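Local coordinates for protein protease (Helicobacter pylori, PDB 5EUF) that probably acts as a zinc-dependent M16-family peptidase, a virulence factor that cleaves the cytoplasmic domain of human junctional adhesion molecule A and weakens the gastric epithelial barrier, at residues 56-61 with 116-121; 76-81 with 93-98. One frame throughout, in Å; residues are numbered along the deposited sequence.

Contact 1: residues 56-61 with 116-121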
loop_
_atom_site.group_PDB
_atom_site.type_symbol
_atom_site.label_atom_id
_atom_site.label_comp_id
_atom_site.label_asym_id
_atom_site.label_seq_id
_atom_site.Cartn_x
_atom_site.Cartn_y
_atom_site.Cartn_z
ATOM N N GLU B 56 -9.790 -17.372 -10.265
ATOM C CA GLU B 56 -9.288 -18.254 -11.310
ATOM C C GLU B 56 -9.422 -19.710 -10.876
ATOM O O GLU B 56 -9.850 -20.564 -11.655
ATOM C CB GLU B 56 -7.828 -17.929 -11.646
ATOM C CG GLU B 56 -7.169 -18.930 -12.584
ATOM C CD GLU B 56 -5.685 -18.677 -12.770
ATOM O OE1 GLU B 56 -5.236 -17.542 -12.505
ATOM O OE2 GLU B 56 -4.968 -19.617 -13.173
ATOM N N HIS B 57 -9.065 -19.984 -9.623
ATOM C CA HIS B 57 -9.169 -21.332 -9.072
ATOM C C HIS B 57 -10.626 -21.755 -8.905
ATOM O O HIS B 57 -10.990 -22.892 -9.201
ATOM C CB HIS B 57 -8.445 -21.425 -7.724
ATOM C CG HIS B 57 -6.951 -21.439 -7.834
ATOM N ND1 HIS B 57 -6.248 -20.515 -8.578
ATOM C CD2 HIS B 57 -6.025 -22.260 -7.283
ATOM C CE1 HIS B 57 -4.954 -20.770 -8.485
ATOM N NE2 HIS B 57 -4.793 -21.823 -7.704
ATOM N N LEU B 58 -11.456 -20.828 -8.435
ATOM C CA LEU B 58 -12.851 -21.129 -8.133
ATOM C C LEU B 58 -13.717 -21.232 -9.385
ATOM O O LEU B 58 -14.812 -21.795 -9.347
ATOM C CB LEU B 58 -13.430 -20.070 -7.191
ATOM C CG LEU B 58 -12.814 -20.018 -5.791
ATOM C CD1 LEU B 58 -13.520 -18.987 -4.927
ATOM C CD2 LEU B 58 -12.863 -21.390 -5.139
ATOM N N ASN B 59 -13.220 -20.697 -10.495
ATOM C CA ASN B 59 -13.974 -20.694 -11.747
ATOM C C ASN B 59 -14.184 -22.104 -12.304
ATOM O O ASN B 59 -15.056 -22.329 -13.142
ATOM C CB ASN B 59 -13.268 -19.818 -12.785
ATOM C CG ASN B 59 -14.222 -19.272 -13.832
ATOM O OD1 ASN B 59 -15.028 -18.383 -13.549
ATOM N ND2 ASN B 59 -14.128 -19.794 -15.051
ATOM N N PHE B 60 -13.388 -23.053 -11.824
ATOM C CA PHE B 60 -13.494 -24.435 -12.275
ATOM C C PHE B 60 -14.153 -25.315 -11.218
ATOM O O PHE B 60 -13.988 -26.535 -11.214
ATOM C CB PHE B 60 -12.112 -24.977 -12.642
ATOM C CG PHE B 60 -11.442 -24.203 -13.737
ATOM C CD1 PHE B 60 -11.756 -24.444 -15.064
ATOM C CD2 PHE B 60 -10.514 -23.221 -13.440
ATOM C CE1 PHE B 60 -11.149 -23.727 -16.077
ATOM C CE2 PHE B 60 -9.902 -22.500 -14.449
ATOM C CZ PHE B 60 -10.221 -22.754 -15.770
ATOM N N LYS B 61 -14.902 -24.680 -10.323
ATOM C CA LYS B 61 -15.670 -25.403 -9.322
ATOM C C LYS B 61 -17.104 -25.584 -9.807
ATOM O O LYS B 61 -17.393 -25.389 -10.988
ATOM C CB LYS B 61 -15.637 -24.670 -7.981
ATOM C CG LYS B 61 -14.238 -24.512 -7.403
ATOM C CD LYS B 61 -13.595 -25.861 -7.114
ATOM C CE LYS B 61 -12.202 -25.698 -6.522
ATOM N NZ LYS B 61 -11.549 -27.008 -6.233
ATOM N N LEU B 116 -22.163 -19.587 -12.043
ATOM C CA LEU B 116 -21.205 -20.105 -11.073
ATOM C C LEU B 116 -21.655 -19.843 -9.643
ATOM O O LEU B 116 -21.730 -18.691 -9.213
ATOM C CB LEU B 116 -19.826 -19.479 -11.297
ATOM C CG LEU B 116 -18.720 -19.875 -10.315
ATOM C CD1 LEU B 116 -18.188 -21.264 -10.627
ATOM C CD2 LEU B 116 -17.596 -18.849 -10.327
ATOM N N ASN B 117 -21.959 -20.905 -8.904
ATOM C CA ASN B 117 -22.248 -20.752 -7.484
ATOM C C ASN B 117 -20.989 -21.012 -6.671
ATOM O O ASN B 117 -20.254 -21.965 -6.928
ATOM C CB ASN B 117 -23.387 -21.676 -7.038
ATOM C CG ASN B 117 -23.126 -23.136 -7.356
ATOM O OD1 ASN B 117 -22.365 -23.810 -6.661
ATOM N ND2 ASN B 117 -23.780 -23.639 -8.394
ATOM N N LEU B 118 -20.736 -20.143 -5.700
ATOM C CA LEU B 118 -19.509 -20.203 -4.923
ATOM C C LEU B 118 -19.785 -20.735 -3.523
ATOM O O LEU B 118 -19.971 -19.968 -2.578
ATOM C CB LEU B 118 -18.856 -18.819 -4.866
ATOM C CG LEU B 118 -18.317 -18.314 -6.212
ATOM C CD1 LEU B 118 -18.384 -16.798 -6.326
ATOM C CD2 LEU B 118 -16.891 -18.798 -6.424
ATOM N N LYS B 119 -19.816 -22.058 -3.404
ATOM C CA LYS B 119 -20.121 -22.717 -2.137
ATOM C C LYS B 119 -19.013 -22.512 -1.107
ATOM O O LYS B 119 -17.833 -22.458 -1.453
ATOM C CB LYS B 119 -20.360 -24.215 -2.359
ATOM C CG LYS B 119 -21.573 -24.538 -3.226
ATOM C CD LYS B 119 -21.827 -26.040 -3.308
ATOM N N GLU B 120 -19.406 -22.396 0.159
ATOM C CA GLU B 120 -18.455 -22.244 1.259
ATOM C C GLU B 120 -17.524 -23.451 1.364
ATOM O O GLU B 120 -16.340 -23.309 1.667
ATOM C CB GLU B 120 -19.201 -22.044 2.579
ATOM C CG GLU B 120 -18.302 -21.944 3.802
ATOM C CD GLU B 120 -19.048 -22.226 5.094
ATOM O OE1 GLU B 120 -19.999 -23.037 5.069
ATOM O OE2 GLU B 120 -18.686 -21.638 6.135
ATOM N N ASP B 121 -18.065 -24.638 1.100
ATOM C CA ASP B 121 -17.296 -25.877 1.186
ATOM C C ASP B 121 -16.289 -26.017 0.044
ATOM O O ASP B 121 -15.510 -26.970 0.007
ATOM C CB ASP B 121 -18.235 -27.085 1.201
ATOM C CG ASP B 121 -19.169 -27.114 0.007
ATOM O OD1 ASP B 121 -20.264 -26.519 0.093
ATOM O OD2 ASP B 121 -18.809 -27.733 -1.018
#
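Two leucines of the loop leading into helix 120-139 close over the last turn of the zinc-site helix 51-58 and the type I turn, Leu58 to Lys61, that follows it. Leu58 has CG anti to its carbonyl carbon (chi1 -65°) and an extended second torsion, which carries CD1 out to CD2 of Leu118, 3.7 Å away. The same Leu118 methyl also lies against Leu58 CB, at 3.8 Å, so one branch of Leu118 rests along the root and tip of Leu58, and the two side chains cross nearly at right angles. Leu116, with CG anti to the backbone N (chi1 177°), turns both methyls towards the turn. Its CD1 sits 3.6 Å from Leu58 O, the carbonyl that also accepts Lys61 N at 3.0 Å and so closes the turn; CD2 comes to 4.1 Å from Asn59 OD1. The CB of Asn59 faces away from the leucines, and the amide oxygen is brought back towards Leu116 with CG anti to the backbone N (chi1 -155°). Lys61 begins towards the loop, but its extended outer chain leads off to a salt bridge with Glu126 of helix 120-139. Helix 176-186 adds Ile179 beside Leu58 and His183 beside both loop leucines.

Glu56 and His57, the probable proton acceptor and a probable zinc ligand of the inverted HXXEH motif of M16 peptidases, make no contact with 116-121. The join rests on van der Waals packing at the end of the catalytic helix: methyl on methyl between Leu58 and Leu118, methyls against the oxygens of Leu58 and Asn59 at Leu116. The charged partnership of Lys61 is made with helix 120-139.

Contact 2: residues 76-81 with 93-98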
loop_
_atom_site.group_PDB
_atom_site.type_symbol
_atom_site.label_atom_id
_atom_site.label_comp_id
_atom_site.label_asym_id
_atom_site.label_seq_id
_atom_site.Cartn_x
_atom_site.Cartn_y
_atom_site.Cartn_z
ATOM N N LYS B 76 -11.317 -32.444 -21.335
ATOM C CA LYS B 76 -10.358 -33.509 -21.599
ATOM C C LYS B 76 -11.000 -34.657 -22.379
ATOM O O LYS B 76 -10.325 -35.359 -23.131
ATOM C CB LYS B 76 -9.761 -34.030 -20.290
ATOM N N ARG B 77 -12.305 -34.835 -22.201
ATOM C CA ARG B 77 -13.028 -35.911 -22.870
ATOM C C ARG B 77 -13.031 -35.740 -24.388
ATOM O O ARG B 77 -12.919 -36.725 -25.119
ATOM C CB ARG B 77 -14.463 -36.002 -22.349
ATOM N N PHE B 78 -13.159 -34.505 -24.873
ATOM C CA PHE B 78 -13.065 -34.294 -26.316
ATOM C C PHE B 78 -11.656 -33.856 -26.714
ATOM O O PHE B 78 -11.464 -33.179 -27.725
ATOM C CB PHE B 78 -14.123 -33.295 -26.823
ATOM C CG PHE B 78 -14.119 -31.947 -26.137
ATOM C CD1 PHE B 78 -15.128 -31.610 -25.250
ATOM C CD2 PHE B 78 -13.150 -30.998 -26.427
ATOM C CE1 PHE B 78 -15.151 -30.367 -24.638
ATOM C CE2 PHE B 78 -13.165 -29.757 -25.817
ATOM C CZ PHE B 78 -14.168 -29.441 -24.922
ATOM N N GLY B 79 -10.676 -34.269 -25.916
ATOM C CA GLY B 79 -9.276 -34.065 -26.240
ATOM C C GLY B 79 -8.864 -32.610 -26.302
ATOM O O GLY B 79 -7.959 -32.241 -27.050
ATOM N N GLY B 80 -9.531 -31.779 -25.511
ATOM C CA GLY B 80 -9.226 -30.364 -25.481
ATOM C C GLY B 80 -8.181 -30.009 -24.444
ATOM O O GLY B 80 -7.745 -30.857 -23.661
ATOM N N VAL B 81 -7.766 -28.747 -24.449
ATOM C CA VAL B 81 -6.838 -28.230 -23.451
ATOM C C VAL B 81 -7.361 -26.911 -22.907
ATOM O O VAL B 81 -7.640 -25.990 -23.674
ATOM C CB VAL B 81 -5.429 -28.014 -24.033
ATOM C CG1 VAL B 81 -4.502 -27.432 -22.977
ATOM C CG2 VAL B 81 -4.872 -29.314 -24.578
ATOM N N TYR B 93 -9.342 -16.923 -19.723
ATOM C CA TYR B 93 -9.599 -18.357 -19.828
ATOM C C TYR B 93 -9.668 -18.765 -21.297
ATOM O O TYR B 93 -10.187 -18.013 -22.124
ATOM C CB TYR B 93 -10.910 -18.735 -19.130
ATOM C CG TYR B 93 -11.040 -18.273 -17.694
ATOM C CD1 TYR B 93 -10.653 -19.093 -16.642
ATOM C CD2 TYR B 93 -11.574 -17.026 -17.391
ATOM C CE1 TYR B 93 -10.776 -18.679 -15.328
ATOM C CE2 TYR B 93 -11.703 -16.602 -16.080
ATOM C CZ TYR B 93 -11.303 -17.432 -15.051
ATOM O OH TYR B 93 -11.431 -17.014 -13.746
ATOM N N PHE B 94 -9.162 -19.951 -21.629
ATOM C CA PHE B 94 -9.255 -20.429 -23.008
ATOM C C PHE B 94 -9.236 -21.951 -23.131
ATOM O O PHE B 94 -8.595 -22.648 -22.344
ATOM C CB PHE B 94 -8.130 -19.828 -23.864
ATOM C CG PHE B 94 -6.747 -20.217 -23.422
ATOM C CD1 PHE B 94 -6.140 -21.365 -23.915
ATOM C CD2 PHE B 94 -6.045 -19.425 -22.526
ATOM C CE1 PHE B 94 -4.869 -21.721 -23.509
ATOM C CE2 PHE B 94 -4.772 -19.774 -22.119
ATOM C CZ PHE B 94 -4.183 -20.924 -22.611
ATOM N N ILE B 95 -9.947 -22.451 -24.139
ATOM C CA ILE B 95 -9.960 -23.873 -24.462
ATOM C C ILE B 95 -9.316 -24.122 -25.821
ATOM O O ILE B 95 -9.675 -23.485 -26.812
ATOM C CB ILE B 95 -11.396 -24.446 -24.481
ATOM C CG1 ILE B 95 -12.023 -24.390 -23.088
ATOM C CG2 ILE B 95 -11.396 -25.876 -24.989
ATOM C CD1 ILE B 95 -13.434 -24.938 -23.040
ATOM N N LYS B 96 -8.358 -25.045 -25.861
ATOM C CA LYS B 96 -7.742 -25.467 -27.114
ATOM C C LYS B 96 -8.429 -26.714 -27.650
ATOM O O LYS B 96 -8.358 -27.776 -27.035
ATOM C CB LYS B 96 -6.250 -25.741 -26.921
ATOM C CG LYS B 96 -5.382 -24.501 -26.904
ATOM C CD LYS B 96 -5.364 -23.842 -28.269
ATOM C CE LYS B 96 -4.788 -24.770 -29.322
ATOM N NZ LYS B 96 -4.725 -24.105 -30.650
ATOM N N THR B 97 -9.092 -26.590 -28.794
ATOM C CA THR B 97 -9.781 -27.735 -29.381
ATOM C C THR B 97 -10.033 -27.542 -30.875
ATOM O O THR B 97 -9.358 -26.748 -31.531
ATOM C CB THR B 97 -11.121 -28.005 -28.661
ATOM O OG1 THR B 97 -11.811 -29.076 -29.315
ATOM C CG2 THR B 97 -11.993 -26.758 -28.662
ATOM N N SER B 98 -10.995 -28.287 -31.411
ATOM C CA SER B 98 -11.378 -28.149 -32.811
ATOM C C SER B 98 -12.722 -27.438 -32.924
ATOM O O SER B 98 -13.366 -27.158 -31.914
ATOM C CB SER B 98 -11.438 -29.515 -33.493
ATOM O OG SER B 98 -12.376 -30.359 -32.854
#
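The Phe78 ring meets strand 91-98 from the end of helix 70-77, with Ile95 CG2 at its edge, near the ring plane, 4.3 Å from CE2. Thr97 comes to the ring obliquely: OG1 is 3.7 Å from Phe78 CD2, and the two side chains cross at about a right angle. Phe78 takes the crowded first torsion, CG between the backbone N and carbonyl carbon (chi1 55°), while Thr97 OG1 is anti to its own N (chi1 176°). Behind the ring the chain reverses through a Schellman motif, in which Gly79 has positive phi and Gly79 N returns to Lys76 O. Gly80 then passes close to the strand, its CA 3.1 Å from Lys96 O in a CA-H...O contact; the bare glycine CA lets the chain run close to both strand and ring. Val81 opens the edge strand as an antiparallel hydrogen-bonded pair with Lys96. Val81 N reaches a lone pair of Lys96 O at 2.8 Å, and Lys96 N gives a nearly straight bond (175°) back to Val81 O. Val81 CB and Lys96 CB lie 3.8 Å apart on one face of the sheet, beyond which the bent Lys96 chain turns away to Ser366 OG.

Helix 102-113 packs on the other face, where Ser105 touches Phe78, Ile95 and Thr97, and Phe109 adds to Ile95. Strand 30-37 continues the sheet beyond 91-98, bonding Tyr93, Ile95 and Thr97 through the backbone, so this helix-to-strand turn starts the strand 81-86, outermost within this chain on its side of the sheet.

Overall arrangement
Both contacts belong to the M16 peptidase region that carries the zinc site, with centres about 20 Å apart. Along the chain the order is 56-61, 76-81, 93-98, 116-121, so contact 2 falls wholly between the two halves of contact 1. Helix 51-58 is followed by helix 70-77, then by the hairpin strands 81-86 and 91-98. The contacts meet through Tyr93: its OH lies 3.5 Å from Glu56 CA, and its ring packs on Phe60. Contact 1 thus ties the end of the catalytic helix to the approach to helix 120-139, which supplies zinc ligand Glu133, while contact 2 joins the end of helix 70-77 to strand 91-98 at the start of edge strand 81-86.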